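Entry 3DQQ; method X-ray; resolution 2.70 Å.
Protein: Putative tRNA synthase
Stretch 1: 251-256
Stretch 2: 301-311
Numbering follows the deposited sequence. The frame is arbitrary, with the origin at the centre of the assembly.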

# COMPACT_ATOMS: atom_id res chain seq x y z
N GLY A 251 1.28 -2.62 36.30
CA GLY A 251 0.59 -1.38 36.08
C GLY A 251 -0.28 -1.44 34.87
O GLY A 251 -0.22 -2.39 34.10
N ARG A 252 -1.10 -0.42 34.70
CA ARG A 252 -2.06 -0.45 33.64
C ARG A 252 -1.36 -0.34 32.26
O ARG A 252 -0.25 0.20 32.15
N ALA A 253 -2.02 -0.94 31.26
CA ALA A 253 -1.57 -0.97 29.89
C ALA A 253 -2.54 -0.25 28.92
O ALA A 253 -3.71 0.00 29.22
N VAL A 254 -2.02 0.06 27.74
CA VAL A 254 -2.75 0.74 26.72
C VAL A 254 -2.29 0.16 25.40
O VAL A 254 -1.12 -0.18 25.26
N VAL A 255 -3.20 -0.03 24.45
CA VAL A 255 -2.82 -0.34 23.07
C VAL A 255 -2.92 0.94 22.24
O VAL A 255 -3.96 1.60 22.24
N LEU A 256 -1.83 1.30 21.57
CA LEU A 256 -1.80 2.44 20.67
C LEU A 256 -1.53 1.89 19.26
O LEU A 256 -0.43 1.44 18.96
N TRP A 301 -9.73 9.74 28.82
CA TRP A 301 -10.62 8.65 28.49
C TRP A 301 -9.98 7.31 28.85
O TRP A 301 -10.63 6.47 29.48
N VAL A 302 -8.73 7.10 28.44
CA VAL A 302 -8.08 5.84 28.69
C VAL A 302 -8.01 5.62 30.21
O VAL A 302 -8.39 4.57 30.72
N LEU A 303 -7.55 6.64 30.92
CA LEU A 303 -7.32 6.53 32.36
C LEU A 303 -8.61 6.32 33.12
O LEU A 303 -8.63 5.71 34.17
N SER A 304 -9.71 6.82 32.62
CA SER A 304 -10.93 6.63 33.38
C SER A 304 -11.64 5.31 33.02
O SER A 304 -12.63 4.97 33.62
N GLN A 305 -11.12 4.53 32.08
CA GLN A 305 -11.67 3.20 31.84
C GLN A 305 -11.39 2.29 33.01
O GLN A 305 -10.54 2.55 33.86
N ASP A 306 -12.11 1.19 33.03
CA ASP A 306 -12.01 0.26 34.13
C ASP A 306 -12.52 -1.05 33.54
O ASP A 306 -13.71 -1.33 33.53
N SER A 307 -11.59 -1.80 32.96
CA SER A 307 -11.87 -3.02 32.24
C SER A 307 -10.71 -3.89 32.57
O SER A 307 -9.69 -3.42 33.07
N GLU A 308 -10.86 -5.18 32.31
CA GLU A 308 -9.76 -6.10 32.54
C GLU A 308 -8.61 -5.75 31.55
O GLU A 308 -7.54 -5.30 31.98
N LEU A 309 -8.87 -5.89 30.25
CA LEU A 309 -7.85 -5.65 29.24
C LEU A 309 -7.64 -4.15 28.98
O LEU A 309 -8.52 -3.34 29.26
N ALA A 310 -6.49 -3.81 28.38
CA ALA A 310 -6.09 -2.43 28.10
C ALA A 310 -6.97 -1.76 27.03
O ALA A 310 -7.23 -2.35 25.97
N PRO A 311 -7.40 -0.52 27.28
CA PRO A 311 -8.07 0.28 26.28
C PRO A 311 -7.21 0.48 25.05
O PRO A 311 -6.00 0.53 25.16

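What does the helical start of stretch 2 offer to the strand? Trp301 stays out of reach, but Val302, with chi1 t, lies sideways to stretch 1 and sets its CG1 4.1 Å from CG2 of Val254, whose own chi1 is p. This is a loose apolar contact between two buried valines. Leu303 (m, t) and Ser304 point away, and Leu303 has its carbonyl O 3.6 Å from NH2 of Arg252.

How does Arg252 meet the turn that follows? Its CA-to-CB bond runs sideways, yet the long side chain, t at chi1 and p at chi2, brings the guanidinium in among backbone carbonyls. NH2 lies 2.7 Å from O of Gln305 and 3.0 Å from O of Val302; both are close, but their angles are too poor for hydrogen bonds. Gln305 (m, m) starts toward stretch 1, with CB 3.7 Å from Arg252 NH2, and then its end leads away: NE2 donates to O of Trp301 at 3.0 Å, a bond within its own stretch.

Do the residues from Asp306 to Leu309 pack against the strand? Hardly. Asp306, Glu308 and Leu309 all point away, while Ser307 lies sideways and uses OG to donate to O of Leu309 at 2.8 Å, tying the loop to itself.

How do Ala310 and Pro311 meet the strand? Ala310 points its methyl toward the strand, with CB 3.0 Å from O of Ala253, a tight approach, and 3.7 Å from CB of Ala253. The same methyl is 4.5 Å from CG2 of Val255 (chi1 t), so it touches side chains from two strand residues. Pro311 follows, its ring C-gamma exo, with CD 3.6 Å from O of Ala253 and 3.9 Å from NE of Arg252. Its carbonyl O accepts from Val255 N at 2.9 Å in a nearly straight hydrogen bond, the only one between the stretches.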

# COMPACT_ATOMS: atom_id res chain seq x y z
CB ARG A 252 -3.13 0.62 33.86
CG ARG A 252 -4.09 0.79 32.62
CD ARG A 252 -5.37 -0.11 32.62
NE ARG A 252 -6.56 0.72 32.36
CZ ARG A 252 -6.99 1.74 33.15
NH1 ARG A 252 -6.34 2.12 34.27
NH2 ARG A 252 -8.08 2.40 32.80
CB ALA A 253 -1.39 -2.40 29.46
CB VAL A 254 -2.49 2.24 26.79
CG1 VAL A 254 -1.03 2.56 26.52
CG2 VAL A 254 -3.42 2.96 25.84
CB VAL A 255 -3.73 -1.41 22.43
CG1 VAL A 255 -3.32 -1.68 20.99
CG2 VAL A 255 -3.69 -2.67 23.26
CB LEU A 256 -0.72 3.44 21.07
CG LEU A 256 -0.82 4.16 22.42
CD1 LEU A 256 0.36 5.12 22.61
CD2 LEU A 256 -2.14 4.87 22.60
CB TRP A 301 -10.99 8.66 27.02
CG TRP A 301 -11.87 7.53 26.66
CD1 TRP A 301 -13.21 7.47 26.82
CD2 TRP A 301 -11.49 6.27 26.10
NE1 TRP A 301 -13.70 6.27 26.39
CE2 TRP A 301 -12.66 5.51 25.94
CE3 TRP A 301 -10.26 5.71 25.73
CZ2 TRP A 301 -12.66 4.23 25.41
CZ3 TRP A 301 -10.26 4.44 25.20
CH2 TRP A 301 -11.46 3.71 25.05
CB VAL A 302 -6.65 5.76 28.10
CG1 VAL A 302 -5.97 4.52 28.62
CG2 VAL A 302 -6.66 5.76 26.57
CB LEU A 303 -6.62 7.77 32.89
CG LEU A 303 -5.21 7.99 32.36
CD1 LEU A 303 -4.81 9.43 32.57
CD2 LEU A 303 -4.23 7.01 32.99
CB SER A 304 -11.82 7.85 33.22
OG SER A 304 -12.36 7.85 31.93
CB GLN A 305 -11.08 2.52 30.60
CG GLN A 305 -11.39 3.19 29.32
CD GLN A 305 -12.83 3.54 29.20
OE1 GLN A 305 -13.68 2.67 29.02
NE2 GLN A 305 -13.13 4.82 29.30
CB ASP A 306 -12.86 0.78 35.29
CG ASP A 306 -13.16 -0.29 36.32
OD1 ASP A 306 -12.29 -1.18 36.53
OD2 ASP A 306 -14.27 -0.22 36.92
CB SER A 307 -11.91 -2.77 30.73
OG SER A 307 -10.76 -2.07 30.31
CB GLU A 308 -10.25 -7.55 32.40
CG GLU A 308 -9.14 -8.64 32.40
CD GLU A 308 -9.64 -9.99 31.77
OE1 GLU A 308 -10.78 -10.44 32.17
OE2 GLU A 308 -8.88 -10.57 30.90
CB LEU A 309 -8.25 -6.34 27.95
CG LEU A 309 -8.28 -7.86 27.97
CD1 LEU A 309 -9.03 -8.33 26.75
CD2 LEU A 309 -6.87 -8.45 27.99
CB ALA A 310 -4.61 -2.37 27.66
CB PRO A 311 -8.23 1.62 26.98
CG PRO A 311 -8.21 1.31 28.41
CD PRO A 311 -7.24 0.21 28.54